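Local coordinates for protein major extracellular endoglucanase (Xanthomonas campestris pv. campestris, PDB 4TUF) that catalyses the endohydrolysis of (1->4)-beta-D-glucosidic linkages in cellulose, lichenin and cereal beta-D-glucans, the piece described being its TIM-barrel catalytic domain, at residues 73-77 with 78-82; 213-216 with 217-220; 311-315 with 316-320; 90-93 with 94-98. One frame throughout, in Å; residues are numbered along the deposited sequence.

Contact 1 of 4, residues 73-77 with 78-82. With 2HP (dihydrogenphosphate ion), chain E.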
loop_
_atom_site.group_PDB
_atom_site.type_symbol
_atom_site.label_atom_id
_atom_site.label_comp_id
_atom_site.label_asym_id
_atom_site.label_seq_id
_atom_site.Cartn_x
_atom_site.Cartn_y
_atom_site.Cartn_z
ATOM N N ALA A 73 -0.261 15.883 16.059
ATOM C CA ALA A 73 0.899 16.715 16.354
ATOM C C ALA A 73 1.537 17.202 15.061
ATOM O O ALA A 73 1.220 16.699 13.980
ATOM C CB ALA A 73 1.909 15.949 17.189
ATOM N N SER A 74 2.425 18.187 15.192
ATOM C CA SER A 74 3.212 18.747 14.085
ATOM C C SER A 74 2.387 19.538 13.066
ATOM O O SER A 74 2.899 19.911 12.011
ATOM C CB SER A 74 3.990 17.642 13.355
ATOM O OG SER A 74 3.139 16.867 12.520
ATOM N N ILE A 75 1.122 19.807 13.368
ATOM C CA ILE A 75 0.315 20.593 12.446
ATOM C C ILE A 75 0.533 22.084 12.664
ATOM O O ILE A 75 0.375 22.586 13.777
ATOM C CB ILE A 75 -1.186 20.293 12.583
ATOM C CG1 ILE A 75 -1.457 18.803 12.384
ATOM C CG2 ILE A 75 -1.979 21.107 11.567
ATOM C CD1 ILE A 75 -2.909 18.431 12.565
ATOM N N ASP A 76 0.913 22.774 11.591
ATOM C CA ASP A 76 0.960 24.233 11.550
ATOM C C ASP A 76 -0.448 24.775 11.316
ATOM O O ASP A 76 -0.938 24.774 10.188
ATOM C CB ASP A 76 1.907 24.696 10.440
ATOM C CG ASP A 76 2.142 26.200 10.441
ATOM O OD1 ASP A 76 1.287 26.969 10.933
ATOM O OD2 ASP A 76 3.204 26.615 9.928
ATOM N N TYR A 77 -1.097 25.247 12.375
ATOM C CA TYR A 77 -2.500 25.639 12.268
ATOM C C TYR A 77 -2.691 27.011 11.613
ATOM O O TYR A 77 -3.820 27.460 11.428
ATOM C CB TYR A 77 -3.164 25.610 13.648
ATOM C CG TYR A 77 -3.323 24.210 14.194
ATOM C CD1 TYR A 77 -4.248 23.330 13.641
ATOM C CD2 TYR A 77 -2.544 23.758 15.252
ATOM C CE1 TYR A 77 -4.397 22.043 14.127
ATOM C CE2 TYR A 77 -2.687 22.466 15.747
ATOM C CZ TYR A 77 -3.615 21.616 15.180
ATOM O OH TYR A 77 -3.767 20.336 15.664
ATOM N N SER A 78 -1.590 27.667 11.251
ATOM C CA SER A 78 -1.668 28.897 10.464
ATOM C C SER A 78 -2.008 28.557 9.020
ATOM O O SER A 78 -2.730 29.295 8.350
ATOM C CB SER A 78 -0.356 29.678 10.523
ATOM O OG SER A 78 0.088 29.815 11.860
ATOM N N ARG A 79 -1.477 27.428 8.554
ATOM C CA ARG A 79 -1.706 26.955 7.197
ATOM C C ARG A 79 -2.882 25.995 7.141
ATOM O O ARG A 79 -3.345 25.632 6.061
ATOM C CB ARG A 79 -0.466 26.251 6.652
ATOM C CG ARG A 79 0.841 26.966 6.898
ATOM C CD ARG A 79 1.990 26.055 6.519
ATOM N NE ARG A 79 3.291 26.631 6.833
ATOM C CZ ARG A 79 3.952 27.450 6.023
ATOM N NH1 ARG A 79 3.420 27.790 4.858
ATOM N NH2 ARG A 79 5.137 27.930 6.382
ATOM N N ASN A 80 -3.343 25.565 8.311
ATOM C CA ASN A 80 -4.400 24.566 8.396
ATOM C C ASN A 80 -5.447 24.937 9.443
ATOM O O ASN A 80 -5.676 24.192 10.395
ATOM C CB ASN A 80 -3.804 23.191 8.712
ATOM C CG ASN A 80 -2.845 22.711 7.641
ATOM O OD1 ASN A 80 -3.257 22.134 6.632
ATOM N ND2 ASN A 80 -1.555 22.942 7.857
ATOM N N ALA A 81 -6.085 26.089 9.249
ATOM C CA ALA A 81 -6.999 26.652 10.239
ATOM C C ALA A 81 -8.228 25.787 10.482
ATOM O O ALA A 81 -8.765 25.762 11.584
ATOM C CB ALA A 81 -7.427 28.042 9.815
ATOM N N ASP A 82 -8.674 25.077 9.456
ATOM C CA ASP A 82 -9.894 24.295 9.582
ATOM C C ASP A 82 -9.666 22.944 10.273
ATOM O O ASP A 82 -10.604 22.158 10.420
ATOM C CB ASP A 82 -10.530 24.085 8.206
ATOM C CG ASP A 82 -9.649 23.282 7.273
ATOM O OD1 ASP A 82 -8.425 23.221 7.510
ATOM O OD2 ASP A 82 -10.184 22.712 6.298
HETATM P P 2HP E . -13.588 23.377 5.465
HETATM O O1 2HP E . -15.003 23.770 5.111
HETATM O O2 2HP E . -12.626 24.465 5.043
HETATM O O3 2HP E . -13.492 23.173 6.960
HETATM O O4 2HP E . -13.234 22.093 4.750
#
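At the edge of the Tyr77 ring, near its plane, lies the backbone carbonyl of Asn80, with CD1 of Tyr77 3.6 Å from O of Asn80; over one face sits CG2 of Ile75, displaced toward the rim. The carboxylate of Asp76 and the guanidinium of Arg79 stand almost perpendicular, 83° apart. NE of Arg79 reaches OD2 of Asp76 at 3.1 Å from above the carboxylate plane, a salt bridge made by the epsilon nitrogen. The other oxygen, OD1 of Asp76, accepts the backbone N of Ser78 at 3.0 Å on its anti side, which closes an Asx turn. With CG of Asp76 anti to its own backbone nitrogen (chi1 -173°), the carboxylate lies forward along the chain, where both partners are found. The carbonyl of Asp76 is shared too: ND2 of Asn80 (3.0 Å) and N of Arg79 (3.2 Å) approach O of Asp76 from opposite faces, the second bond marking a beta turn. One aspartate thus ties down the three residues from Ser78 to Asn80. Asn80 also pairs through OD1 with N of Trp42 at the start of helix 42-51, and Asp82 with the indole NE1 of that tryptophan. The loop joins strand 56-61 to helix 88-102, on which Ile75 and Asp82 rest through Ile91 and Lys94.

Contact 2 of 4, residues 213-216 with 217-220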
loop_
_atom_site.group_PDB
_atom_site.type_symbol
_atom_site.label_atom_id
_atom_site.label_comp_id
_atom_site.label_asym_id
_atom_site.label_seq_id
_atom_site.Cartn_x
_atom_site.Cartn_y
_atom_site.Cartn_z
ATOM N N GLY A 213 6.478 -8.455 2.754
ATOM C CA GLY A 213 5.220 -8.467 2.030
ATOM C C GLY A 213 5.407 -8.671 0.540
ATOM O O GLY A 213 4.549 -8.292 -0.257
ATOM N N GLY A 214 6.527 -9.281 0.159
ATOM C CA GLY A 214 6.880 -9.382 -1.246
ATOM C C GLY A 214 6.762 -10.754 -1.892
ATOM O O GLY A 214 6.887 -10.864 -3.115
ATOM N N ASN A 215 6.528 -11.795 -1.091
ATOM C CA ASN A 215 6.478 -13.160 -1.613
ATOM C C ASN A 215 5.064 -13.719 -1.674
ATOM O O ASN A 215 4.391 -13.834 -0.652
ATOM C CB ASN A 215 7.349 -14.092 -0.767
ATOM C CG ASN A 215 7.517 -15.472 -1.390
ATOM O OD1 ASN A 215 7.253 -15.674 -2.576
ATOM N ND2 ASN A 215 7.965 -16.427 -0.588
ATOM N N LEU A 216 4.627 -14.088 -2.873
ATOM C CA LEU A 216 3.297 -14.655 -3.052
ATOM C C LEU A 216 3.336 -16.128 -3.466
ATOM O O LEU A 216 2.287 -16.735 -3.708
ATOM C CB LEU A 216 2.519 -13.851 -4.087
ATOM C CG LEU A 216 1.919 -12.539 -3.604
ATOM C CD1 LEU A 216 1.313 -11.810 -4.781
ATOM C CD2 LEU A 216 0.870 -12.812 -2.544
ATOM N N GLN A 217 4.539 -16.695 -3.541
ATOM C CA GLN A 217 4.723 -18.072 -4.009
ATOM C C GLN A 217 3.808 -19.122 -3.350
ATOM O O GLN A 217 3.265 -19.971 -4.056
ATOM C CB GLN A 217 6.182 -18.503 -3.828
ATOM C CG GLN A 217 7.147 -17.961 -4.863
ATOM C CD GLN A 217 8.590 -18.166 -4.448
ATOM O OE1 GLN A 217 9.258 -19.090 -4.912
ATOM N NE2 GLN A 217 9.075 -17.310 -3.554
ATOM N N PRO A 218 3.631 -19.078 -2.010
ATOM C CA PRO A 218 2.818 -20.141 -1.398
ATOM C C PRO A 218 1.338 -20.139 -1.807
ATOM O O PRO A 218 0.627 -21.101 -1.511
ATOM C CB PRO A 218 2.954 -19.860 0.104
ATOM C CG PRO A 218 4.234 -19.129 0.239
ATOM C CD PRO A 218 4.291 -18.253 -0.980
ATOM N N LEU A 219 0.886 -19.089 -2.486
ATOM C CA LEU A 219 -0.487 -19.030 -2.990
ATOM C C LEU A 219 -0.753 -20.116 -4.035
ATOM O O LEU A 219 -1.896 -20.493 -4.290
ATOM C CB LEU A 219 -0.769 -17.644 -3.579
ATOM C CG LEU A 219 -2.138 -17.379 -4.199
ATOM C CD1 LEU A 219 -3.242 -17.628 -3.178
ATOM C CD2 LEU A 219 -2.207 -15.957 -4.726
ATOM N N ALA A 220 0.311 -20.626 -4.641
ATOM C CA ALA A 220 0.168 -21.672 -5.644
ATOM C C ALA A 220 -0.222 -23.005 -5.005
ATOM O O ALA A 220 -0.852 -23.846 -5.644
ATOM C CB ALA A 220 1.458 -21.817 -6.437
#
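Asn215 and Gln217 form the compact polar core of this turn, with the side-chain oxygen of the first gripped twice by the second. OD1 of Asn215 accepts the backbone N of Gln217 at 3.1 Å and the side-chain NE2 of Gln217 at 2.6 Å, both bonds nearly straight. The donors arrive above opposite faces of the Asn215 carbonyl plane, and the two amide planes are inclined by 53°. Because CG of Asn215 is anti to its backbone nitrogen (chi1 -171°), the amide is carried alongside the outgoing chain, where the extended Gln217 side chain, with CG beside its own backbone N, runs past it and turns NE2 onto OD1. The remaining amide atoms are also occupied: ND2 of Asn215 bonds to O of Thr199 and OG of Ser205, and OE1 of Gln217 to N of Thr206, so this buried polar cluster is well satisfied.

Leu216 contributes chiefly through its backbone, O of Leu216 receiving N of Leu219 at 3.0 Å, while its side chain packs on Leu233, Pro235 and Phe265. Against the Asn215 amide Pro218 packs loosely, CD of Pro218 4.1 Å from ND2 of Asn215, though Trp164 and Asn201 cover it. At the far end Ala220 is exposed; nearby, Leu219 touches a bound dihydrogenphosphate.

Asn215 is both the second residue of a classic beta bulge, with Gly214 and facing Ile198, and the start of an Asx turn that leads into a beta turn, within the long loop between barrel strands 192-195 and 231-238.

Contact 3 of 4, residues 311-315 with 316-320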
loop_
_atom_site.group_PDB
_atom_site.type_symbol
_atom_site.label_atom_id
_atom_site.label_comp_id
_atom_site.label_asym_id
_atom_site.label_seq_id
_atom_site.Cartn_x
_atom_site.Cartn_y
_atom_site.Cartn_z
ATOM N N TYR A 311 2.785 4.098 -5.803
ATOM C CA TYR A 311 4.171 4.509 -5.609
ATOM C C TYR A 311 4.487 4.851 -4.152
ATOM O O TYR A 311 3.630 5.341 -3.420
ATOM C CB TYR A 311 4.493 5.715 -6.494
ATOM C CG TYR A 311 5.974 5.949 -6.653
ATOM C CD1 TYR A 311 6.734 5.141 -7.492
ATOM C CD2 TYR A 311 6.621 6.960 -5.956
ATOM C CE1 TYR A 311 8.094 5.340 -7.639
ATOM C CE2 TYR A 311 7.984 7.166 -6.098
ATOM C CZ TYR A 311 8.713 6.351 -6.941
ATOM O OH TYR A 311 10.066 6.549 -7.091
ATOM N N TRP A 312 5.717 4.577 -3.732
ATOM C CA TRP A 312 6.205 4.927 -2.403
ATOM C C TRP A 312 7.319 5.969 -2.517
ATOM O O TRP A 312 8.418 5.622 -2.959
ATOM C CB TRP A 312 6.723 3.668 -1.698
ATOM C CG TRP A 312 7.107 3.841 -0.262
ATOM C CD1 TRP A 312 6.360 4.417 0.712
ATOM C CD2 TRP A 312 8.313 3.387 0.373
ATOM N NE1 TRP A 312 7.028 4.378 1.914
ATOM C CE2 TRP A 312 8.229 3.747 1.732
ATOM C CE3 TRP A 312 9.460 2.732 -0.078
ATOM C CZ2 TRP A 312 9.246 3.466 2.646
ATOM C CZ3 TRP A 312 10.463 2.443 0.836
ATOM C CH2 TRP A 312 10.353 2.817 2.177
ATOM N N SER A 313 7.073 7.220 -2.124
ATOM C CA SER A 313 5.803 7.691 -1.578
ATOM C C SER A 313 5.551 9.131 -2.002
ATOM O O SER A 313 6.329 9.709 -2.757
ATOM C CB SER A 313 5.807 7.618 -0.056
ATOM O OG SER A 313 6.823 8.457 0.464
ATOM N N TRP A 314 4.477 9.721 -1.497
ATOM C CA TRP A 314 4.241 11.143 -1.697
ATOM C C TRP A 314 5.261 11.955 -0.907
ATOM O O TRP A 314 5.983 12.776 -1.463
ATOM C CB TRP A 314 2.822 11.527 -1.273
ATOM C CG TRP A 314 2.528 12.993 -1.399
ATOM C CD1 TRP A 314 2.318 13.882 -0.383
ATOM C CD2 TRP A 314 2.417 13.740 -2.616
ATOM N NE1 TRP A 314 2.081 15.137 -0.893
ATOM C CE2 TRP A 314 2.136 15.077 -2.261
ATOM C CE3 TRP A 314 2.531 13.409 -3.972
ATOM C CZ2 TRP A 314 1.969 16.082 -3.214
ATOM C CZ3 TRP A 314 2.363 14.408 -4.917
ATOM C CH2 TRP A 314 2.087 15.729 -4.533
ATOM N N ASN A 315 5.315 11.681 0.384
ATOM C CA ASN A 315 6.171 12.383 1.320
ATOM C C ASN A 315 7.655 12.174 1.070
ATOM O O ASN A 315 8.091 11.072 0.775
ATOM C CB ASN A 315 5.845 11.951 2.752
ATOM C CG ASN A 315 4.385 11.587 2.943
ATOM O OD1 ASN A 315 3.894 10.622 2.372
ATOM N ND2 ASN A 315 3.689 12.362 3.753
ATOM N N PRO A 316 8.425 13.243 1.217
ATOM C CA PRO A 316 9.870 13.190 1.147
ATOM C C PRO A 316 10.499 12.435 2.279
ATOM O O PRO A 316 11.524 11.805 2.084
ATOM C CB PRO A 316 10.262 14.646 1.244
ATOM C CG PRO A 316 9.080 15.333 1.753
ATOM C CD PRO A 316 7.969 14.620 1.119
ATOM N N ASN A 317 9.947 12.596 3.473
ATOM C CA ASN A 317 10.615 12.110 4.654
ATOM C C ASN A 317 10.326 10.648 4.879
ATOM O O ASN A 317 9.853 10.243 5.937
ATOM C CB ASN A 317 10.195 12.924 5.874
ATOM C CG ASN A 317 8.723 12.788 6.182
ATOM O OD1 ASN A 317 7.932 12.438 5.318
ATOM N ND2 ASN A 317 8.351 13.063 7.421
ATOM N N SER A 318 10.664 9.851 3.880
ATOM C CA SER A 318 10.653 8.422 4.034
ATOM C C SER A 318 12.104 8.045 3.920
ATOM O O SER A 318 12.747 8.339 2.918
ATOM C CB SER A 318 9.833 7.763 2.930
ATOM O OG SER A 318 10.572 7.647 1.730
ATOM N N GLY A 319 12.632 7.398 4.948
ATOM C CA GLY A 319 14.029 7.043 4.916
ATOM C C GLY A 319 14.248 6.066 3.787
ATOM O O GLY A 319 13.497 5.104 3.626
ATOM N N ASP A 320 15.292 6.310 3.011
ATOM C CA ASP A 320 15.744 5.369 2.003
ATOM C C ASP A 320 15.059 5.431 0.646
ATOM O O ASP A 320 15.471 4.714 -0.254
ATOM C CB ASP A 320 15.681 3.935 2.542
#
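Ser313 and Ser318 meet by van der Waals contact, OG of Ser313 lying 4.0 Å from CB of Ser318. A closer approach brings CB of Asn315 to OD1 of Asn317, 3.3 Å apart. Trp312 passes CZ2 and CH2 near Ser318 and Gly319 at a slant, CH2 of Trp312 being 4.1 Å from O of Gly319.

Between the two halves no side-chain or backbone hydrogen bond is made; local ones lie inside each half. OG of Ser313, lodged between its backbone nitrogen and carbonyl carbon (chi1 62°), gives a weak bond to O of Asn315 at 2.9 Å. N of Ser318 weakly meets O of Pro316 at 2.8 Å, with Asn317 at the centre of an inverse gamma turn. Others lead outward, from OD1 of Asn315 to N of Phe25 and from OG of Ser318 to OG1 of Thr321.

The Trp312-Ser313 peptide is cis, a feature familiar after the last barrel strand of family 5 glycosidases. Trp312 has two modelled conformers; the one described here lies about 4 Å, side chain to side chain, from Glu278, the nucleophile by similarity, consistent with lining the cleft. Direct contact between the halves is apolar or weak, so the turn's shape probably depends also on its outward bonds.

Contact 4 of 4, residues 90-93 with 94-98. With 2HP (dihydrogenphosphate ion), chain E.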
loop_
_atom_site.group_PDB
_atom_site.type_symbol
_atom_site.label_atom_id
_atom_site.label_comp_id
_atom_site.label_asym_id
_atom_site.label_seq_id
_atom_site.Cartn_x
_atom_site.Cartn_y
_atom_site.Cartn_z
ATOM N N GLN A 90 -11.132 12.815 13.496
ATOM C CA GLN A 90 -11.894 13.796 12.737
ATOM C C GLN A 90 -11.087 14.356 11.568
ATOM O O GLN A 90 -11.656 14.810 10.580
ATOM C CB GLN A 90 -12.364 14.923 13.652
ATOM C CG GLN A 90 -13.379 14.469 14.684
ATOM C CD GLN A 90 -13.596 15.492 15.778
ATOM O OE1 GLN A 90 -12.777 16.388 15.978
ATOM N NE2 GLN A 90 -14.705 15.364 16.495
ATOM N N ILE A 91 -9.763 14.317 11.672
ATOM C CA ILE A 91 -8.928 14.783 10.573
ATOM C C ILE A 91 -8.887 13.708 9.486
ATOM O O ILE A 91 -8.943 14.015 8.296
ATOM C CB ILE A 91 -7.502 15.149 11.049
ATOM C CG1 ILE A 91 -7.567 16.323 12.027
ATOM C CG2 ILE A 91 -6.613 15.527 9.871
ATOM C CD1 ILE A 91 -6.209 16.795 12.526
ATOM N N LEU A 92 -8.816 12.446 9.900
ATOM C CA LEU A 92 -8.911 11.334 8.961
ATOM C C LEU A 92 -10.252 11.402 8.235
ATOM O O LEU A 92 -10.308 11.300 7.007
ATOM C CB LEU A 92 -8.750 9.995 9.681
ATOM C CG LEU A 92 -8.777 8.714 8.838
ATOM C CD1 LEU A 92 -7.708 8.759 7.753
ATOM C CD2 LEU A 92 -8.607 7.464 9.718
ATOM N N ASP A 93 -11.324 11.594 9.001
ATOM C CA ASP A 93 -12.657 11.744 8.432
ATOM C C ASP A 93 -12.667 12.820 7.352
ATOM O O ASP A 93 -13.181 12.609 6.254
ATOM C CB ASP A 93 -13.679 12.089 9.520
ATOM C CG ASP A 93 -14.015 10.904 10.409
ATOM O OD1 ASP A 93 -13.526 9.780 10.138
ATOM O OD2 ASP A 93 -14.787 11.095 11.374
ATOM N N LYS A 94 -12.072 13.965 7.672
ATOM C CA LYS A 94 -12.060 15.115 6.775
ATOM C C LYS A 94 -11.187 14.892 5.532
ATOM O O LYS A 94 -11.500 15.388 4.449
ATOM C CB LYS A 94 -11.585 16.352 7.535
ATOM C CG LYS A 94 -12.062 17.664 6.958
ATOM C CD LYS A 94 -11.754 18.812 7.904
ATOM C CE LYS A 94 -12.487 20.073 7.484
ATOM N NZ LYS A 94 -13.963 19.898 7.599
ATOM N N VAL A 95 -10.092 14.153 5.691
ATOM C CA VAL A 95 -9.191 13.888 4.572
ATOM C C VAL A 95 -9.807 12.905 3.574
ATOM O O VAL A 95 -9.758 13.124 2.362
ATOM C CB VAL A 95 -7.831 13.341 5.059
ATOM C CG1 VAL A 95 -7.012 12.835 3.884
ATOM C CG2 VAL A 95 -7.062 14.421 5.806
ATOM N N ILE A 96 -10.390 11.828 4.087
ATOM C CA ILE A 96 -11.065 10.848 3.243
ATOM C C ILE A 96 -12.240 11.493 2.508
ATOM O O ILE A 96 -12.504 11.185 1.342
ATOM C CB ILE A 96 -11.535 9.640 4.077
ATOM C CG1 ILE A 96 -10.332 8.762 4.425
ATOM C CG2 ILE A 96 -12.559 8.810 3.323
ATOM C CD1 ILE A 96 -10.559 7.853 5.604
ATOM N N ALA A 97 -12.919 12.417 3.182
ATOM C CA ALA A 97 -14.028 13.144 2.577
ATOM C C ALA A 97 -13.546 14.042 1.438
ATOM O O ALA A 97 -14.273 14.270 0.467
ATOM C CB ALA A 97 -14.766 13.968 3.635
ATOM N N GLU A 98 -12.322 14.551 1.562
ATOM C CA GLU A 98 -11.755 15.438 0.549
ATOM C C GLU A 98 -11.349 14.665 -0.699
ATOM O O GLU A 98 -11.653 15.083 -1.818
ATOM C CB GLU A 98 -10.550 16.202 1.103
ATOM C CG GLU A 98 -9.802 17.023 0.057
ATOM C CD GLU A 98 -10.626 18.172 -0.497
ATOM O OE1 GLU A 98 -11.669 18.515 0.106
ATOM O OE2 GLU A 98 -10.224 18.741 -1.537
HETATM P P 2HP E . -13.588 23.377 5.465
HETATM O O1 2HP E . -15.003 23.770 5.111
HETATM O O2 2HP E . -12.626 24.465 5.043
HETATM O O3 2HP E . -13.492 23.173 6.960
HETATM O O4 2HP E . -13.234 22.093 4.750
#
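Leu92 and Ile96 cross obliquely one helical turn apart and touch through their delta methyls, CD1 of Leu92 lying 3.7 Å from CD1 of Ile96. Next to them Ile91 and Val95 repeat the spacing more loosely, CG2 of Ile91 being 4.2 Å from CG2 of Val95. CG2 of Val95 also lies beside the carbonyl of Ile91.

Lys94 turns another way. Its chain, extended from CB, carries CE of Lys94 to 3.3 Å from O3 of the dihydrogenphosphate ion, and the bend at the last torsion (chi4 65°) sets NZ beside the same oxygen, 3.4 Å from O3; with Lys43 and Asp82 it makes up the pocket for this anion, to which its positive charge is probably well suited. Asp93 reaches instead toward Arg142 in a salt bridge and toward the hydroxyl of Tyr143.

Regular backbone bonds underlie these directions, from N of Lys94 to O of Gln90 at 3.1 Å through N of Ala97 to O of Asp93 at the same distance. Leu92 and Ile96 lie on Leu59 of strand 56-61 and on Tyr143 of helix 129-143, whereas Val95 meets Trp42 of helix 42-51. Such an amphipathic alpha-helix, its apolar residues turned to strand 56-61, the flanking helices and the loop before it, is typical of the outer layer of a TIM barrel.

In the fold
Along the chain the four contacts come in series, none nested in or crossing another. Contact 1 folds the loop between strand 56-61 and helix 88-102, and contact 4 follows on that helix. These two meet: the packing of CD1 of Ile75 on CD1 of Ile91, 3.7 Å apart, joins the loop to the helix it precedes, and Asp82 and Lys94 lie at the same dihydrogenphosphate ion. Contact 2 turns the loop between strands 192-195 and 231-238 on the opposite side of the chain's centre, its centre about 42 Å from that of contact 1. Contact 3 shapes the exit from strand 309-311 before helix 334-344, lying between these regions beside the proposed nucleophile.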